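Local coordinates for protein PfkB family carbohydrate kinase (Listeria grayi DSM 20601, PDB 4GM6) that probably phosphorylates a sugar or sugar acid, as a carbohydrate kinase of the PfkB family, at residues M189-K194 with R203-L208. Sequence-based numbering, arbitrary orientation.
Sequences MNYRAK and RAYQQL
Y205 reaches from its helix to the loop 189-194 and gives its phenol hydrogen to the backbone carbonyl of M189, with Y205 OH 2.7 Å from M189 O. The hydroxyl approaches at 127° to the C=O, about 50° out of the carbonyl plane and not on a lone pair. CB of Y205 already points toward the loop, and CG, anti to the carbonyl carbon (chi1 -72°), extends the ring along that line to M189 O. The M189 side chain leaves on the side away from its carbonyl, then curls through chi2 and chi3 to lay its methyl over one face of the Y205 ring: M189 CE sits 4.2 Å from the ring centroid, almost on the normal, a CH-pi contact. SD follows at 4.6 Å from that centroid, a longer Met-aromatic approach. M189 thus binds the phenol through its main chain and lies over the ring with its side chain. Y191 meets the far end of Y205, the two side chains crossing at about a right angle. Y205 OH lies near the plane of the Y191 ring, at its edge, 3.3 Å from Y191 CB, while Y191 CD1 packs 4.2 Å from Y205 CE2. F225 of helix 219-225 meets both tyrosine rings, and W196 lies at a shallow angle to that of Y191. The contact joins the loop after strand 184-188 of the large, mainly parallel sheet to the last turns of helix 198-208, whose L208 packs on helix 165-180; M189 pairs through its backbone with S216 at the end of the adjacent parallel strand 214-216.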
ATOM      1  N   MET C 189     -28.611 -23.837   9.817  1.00 48.15           N
ATOM      2  CA  MET C 189     -27.864 -24.958  10.413  1.00 48.42           C
ATOM      3  C   MET C 189     -26.401 -24.572  10.672  1.00 55.97           C
ATOM      4  O   MET C 189     -25.904 -24.687  11.790  1.00 59.61           O
ATOM      5  CB  MET C 189     -27.881 -26.175   9.489  1.00 54.15           C
ATOM      6  CG  MET C 189     -29.269 -26.670   9.128  1.00 73.98           C
ATOM      7  SD  MET C 189     -30.012 -27.649  10.444  1.00 70.42           S
ATOM      8  CE  MET C 189     -29.142 -29.209  10.294  1.00 68.50           C
ATOM      9  N   ASN C 190     -25.717 -24.147   9.617  1.00 51.22           N
ATOM     10  CA  ASN C 190     -24.372 -23.598   9.741  1.00 53.25           C
ATOM     11  C   ASN C 190     -23.529 -24.407  10.718  1.00 56.50           C
ATOM     12  O   ASN C 190     -23.014 -23.878  11.708  1.00 53.45           O
ATOM     13  CB  ASN C 190     -24.438 -22.131  10.176  1.00 48.87           C
ATOM     14  CG  ASN C 190     -23.549 -21.236   9.338  1.00 60.73           C
ATOM     15  OD1 ASN C 190     -22.425 -21.605   8.999  1.00 61.38           O
ATOM     16  ND2 ASN C 190     -24.053 -20.052   8.990  1.00 61.58           N
ATOM     17  N   TYR C 191     -23.405 -25.701  10.441  1.00 58.84           N
ATOM     18  CA  TYR C 191     -22.614 -26.577  11.285  1.00 59.90           C
ATOM     19  C   TYR C 191     -21.139 -26.288  11.070  1.00 58.62           C
ATOM     20  O   TYR C 191     -20.697 -26.104   9.940  1.00 56.15           O
ATOM     21  CB  TYR C 191     -22.907 -28.045  10.975  1.00 65.53           C
ATOM     22  CG  TYR C 191     -21.924 -28.977  11.641  1.00 67.01           C
ATOM     23  CD1 TYR C 191     -21.985 -29.209  13.011  1.00 63.66           C
ATOM     24  CD2 TYR C 191     -20.918 -29.603  10.911  1.00 61.29           C
ATOM     25  CE1 TYR C 191     -21.085 -30.049  13.635  1.00 71.89           C
ATOM     26  CE2 TYR C 191     -20.009 -30.444  11.528  1.00 68.57           C
ATOM     27  CZ  TYR C 191     -20.098 -30.664  12.890  1.00 73.05           C
ATOM     28  OH  TYR C 191     -19.203 -31.504  13.520  1.00 79.93           O
ATOM     29  N   ARG C 192     -20.374 -26.226  12.154  1.00 59.84           N
ATOM     30  CA  ARG C 192     -18.945 -25.941  12.040  1.00 63.57           C
ATOM     31  C   ARG C 192     -18.135 -27.032  12.729  1.00 59.19           C
ATOM     32  O   ARG C 192     -18.243 -27.229  13.941  1.00 54.46           O
ATOM     33  CB  ARG C 192     -18.619 -24.563  12.625  1.00 53.95           C
ATOM     34  CG  ARG C 192     -19.217 -23.403  11.844  1.00 54.95           C
ATOM     35  CD  ARG C 192     -18.661 -23.345  10.430  1.00 60.33           C
ATOM     36  NE  ARG C 192     -19.319 -22.329   9.607  1.00 67.45           N
ATOM     37  CZ  ARG C 192     -19.016 -21.030   9.625  1.00 87.18           C
ATOM     38  NH1 ARG C 192     -18.069 -20.573  10.438  1.00 63.97           N
ATOM     39  NH2 ARG C 192     -19.666 -20.184   8.833  1.00 61.43           N
ATOM     40  N   ALA C 193     -17.345 -27.762  11.948  1.00 68.02           N
ATOM     41  CA  ALA C 193     -16.537 -28.839  12.506  1.00 71.10           C
ATOM     42  C   ALA C 193     -15.744 -28.291  13.687  1.00 72.41           C
ATOM     43  O   ALA C 193     -15.683 -28.909  14.748  1.00 73.69           O
ATOM     44  CB  ALA C 193     -15.602 -29.410  11.447  1.00 66.54           C
ATOM     45  N   LYS C 194     -15.155 -27.112  13.486  1.00 71.06           N
ATOM     46  CA  LYS C 194     -14.323 -26.453  14.496  1.00 65.52           C
ATOM     47  C   LYS C 194     -15.009 -26.270  15.849  1.00 74.56           C
ATOM     48  O   LYS C 194     -14.345 -26.279  16.883  1.00 74.80           O
ATOM     49  CB  LYS C 194     -13.827 -25.095  13.978  1.00 61.75           C
ATOM     50  CG  LYS C 194     -12.478 -25.133  13.269  1.00 66.15           C
ATOM     51  CD  LYS C 194     -12.485 -26.032  12.037  1.00 84.08           C
ATOM     52  CE  LYS C 194     -11.184 -25.918  11.251  1.00 73.04           C
ATOM     53  NZ  LYS C 194     -10.832 -24.501  10.929  1.00 56.94           N
ATOM     54  N   ARG C 203     -27.572 -33.497  18.518  1.00 86.26           N
ATOM     55  CA  ARG C 203     -28.496 -33.480  19.651  1.00 77.41           C
ATOM     56  C   ARG C 203     -29.044 -32.071  19.900  1.00 75.01           C
ATOM     57  O   ARG C 203     -30.224 -31.903  20.207  1.00 88.58           O
ATOM     58  CB  ARG C 203     -27.810 -34.035  20.911  1.00 85.38           C
ATOM     59  CG  ARG C 203     -28.731 -34.779  21.865  1.00115.33           C
ATOM     60  CD  ARG C 203     -27.946 -35.660  22.832  1.00129.93           C
ATOM     61  NE  ARG C 203     -26.896 -34.919  23.529  1.00131.26           N
ATOM     62  CZ  ARG C 203     -25.604 -34.967  23.211  1.00122.19           C
ATOM     63  NH1 ARG C 203     -24.722 -34.252  23.898  1.00 99.56           N
ATOM     64  NH2 ARG C 203     -25.191 -35.731  22.206  1.00126.57           N
ATOM     65  N   ALA C 204     -28.180 -31.067  19.772  1.00 69.36           N
ATOM     66  CA  ALA C 204     -28.606 -29.670  19.828  1.00 76.71           C
ATOM     67  C   ALA C 204     -29.616 -29.370  18.721  1.00 76.25           C
ATOM     68  O   ALA C 204     -30.695 -28.796  18.973  1.00 73.36           O
ATOM     69  CB  ALA C 204     -27.405 -28.741  19.694  1.00 64.70           C
ATOM     70  N   TYR C 205     -29.243 -29.746  17.487  1.00 72.85           N
ATOM     71  CA  TYR C 205     -30.141 -29.538  16.353  1.00 81.00           C
ATOM     72  C   TYR C 205     -31.523 -30.172  16.604  1.00 77.16           C
ATOM     73  O   TYR C 205     -32.558 -29.611  16.223  1.00 76.72           O
ATOM     74  CB  TYR C 205     -29.513 -30.072  15.053  1.00 64.01           C
ATOM     75  CG  TYR C 205     -28.355 -29.246  14.521  1.00 62.22           C
ATOM     76  CD1 TYR C 205     -28.438 -27.860  14.455  1.00 65.13           C
ATOM     77  CD2 TYR C 205     -27.188 -29.852  14.056  1.00 58.69           C
ATOM     78  CE1 TYR C 205     -27.390 -27.099  13.968  1.00 57.78           C
ATOM     79  CE2 TYR C 205     -26.133 -29.091  13.561  1.00 55.45           C
ATOM     80  CZ  TYR C 205     -26.241 -27.716  13.523  1.00 53.86           C
ATOM     81  OH  TYR C 205     -25.204 -26.942  13.024  1.00 59.54           O
ATOM     82  N   GLN C 206     -31.551 -31.329  17.257  1.00 70.89           N
ATOM     83  CA  GLN C 206     -32.829 -31.998  17.506  1.00 80.84           C
ATOM     84  C   GLN C 206     -33.747 -31.186  18.421  1.00 80.85           C
ATOM     85  O   GLN C 206     -34.987 -31.370  18.374  1.00 79.52           O
ATOM     86  CB  GLN C 206     -32.627 -33.415  18.045  1.00 81.50           C
ATOM     87  CG  GLN C 206     -32.089 -34.376  16.991  1.00 90.04           C
ATOM     88  CD  GLN C 206     -31.945 -35.789  17.520  1.00107.66           C
ATOM     89  OE1 GLN C 206     -31.488 -35.998  18.646  1.00128.38           O
ATOM     90  NE2 GLN C 206     -32.334 -36.772  16.708  1.00 92.25           N
ATOM     91  N   GLN C 207     -33.141 -30.258  19.223  1.00 77.72           N
ATOM     92  CA  GLN C 207     -33.938 -29.377  20.060  1.00 85.97           C
ATOM     93  C   GLN C 207     -34.472 -28.179  19.264  1.00 74.30           C
ATOM     94  O   GLN C 207     -35.589 -27.734  19.483  1.00 84.79           O
ATOM     95  CB  GLN C 207     -33.121 -28.848  21.258  1.00 82.47           C
ATOM     96  CG  GLN C 207     -32.444 -29.952  22.082  1.00118.63           C
ATOM     97  CD  GLN C 207     -31.568 -29.376  23.174  1.00108.25           C
ATOM     98  OE1 GLN C 207     -31.957 -28.429  23.860  1.00102.16           O
ATOM     99  NE2 GLN C 207     -30.378 -29.941  23.336  1.00 94.99           N
ATOM    100  N   LEU C 208     -33.668 -27.655  18.342  1.00 66.97           N
ATOM    101  CA  LEU C 208     -34.031 -26.454  17.554  1.00 64.68           C
ATOM    102  C   LEU C 208     -35.030 -26.725  16.449  1.00 72.79           C
ATOM    103  O   LEU C 208     -36.029 -26.039  16.367  1.00 72.80           O
ATOM    104  CB  LEU C 208     -32.800 -25.791  16.928  1.00 73.77           C
ATOM    105  CG  LEU C 208     -31.902 -25.133  17.922  1.00 90.50           C
ATOM    106  CD1 LEU C 208     -32.371 -23.709  18.189  1.00 79.08           C
ATOM    107  CD2 LEU C 208     -31.766 -25.938  19.259  1.00 72.65           C
TER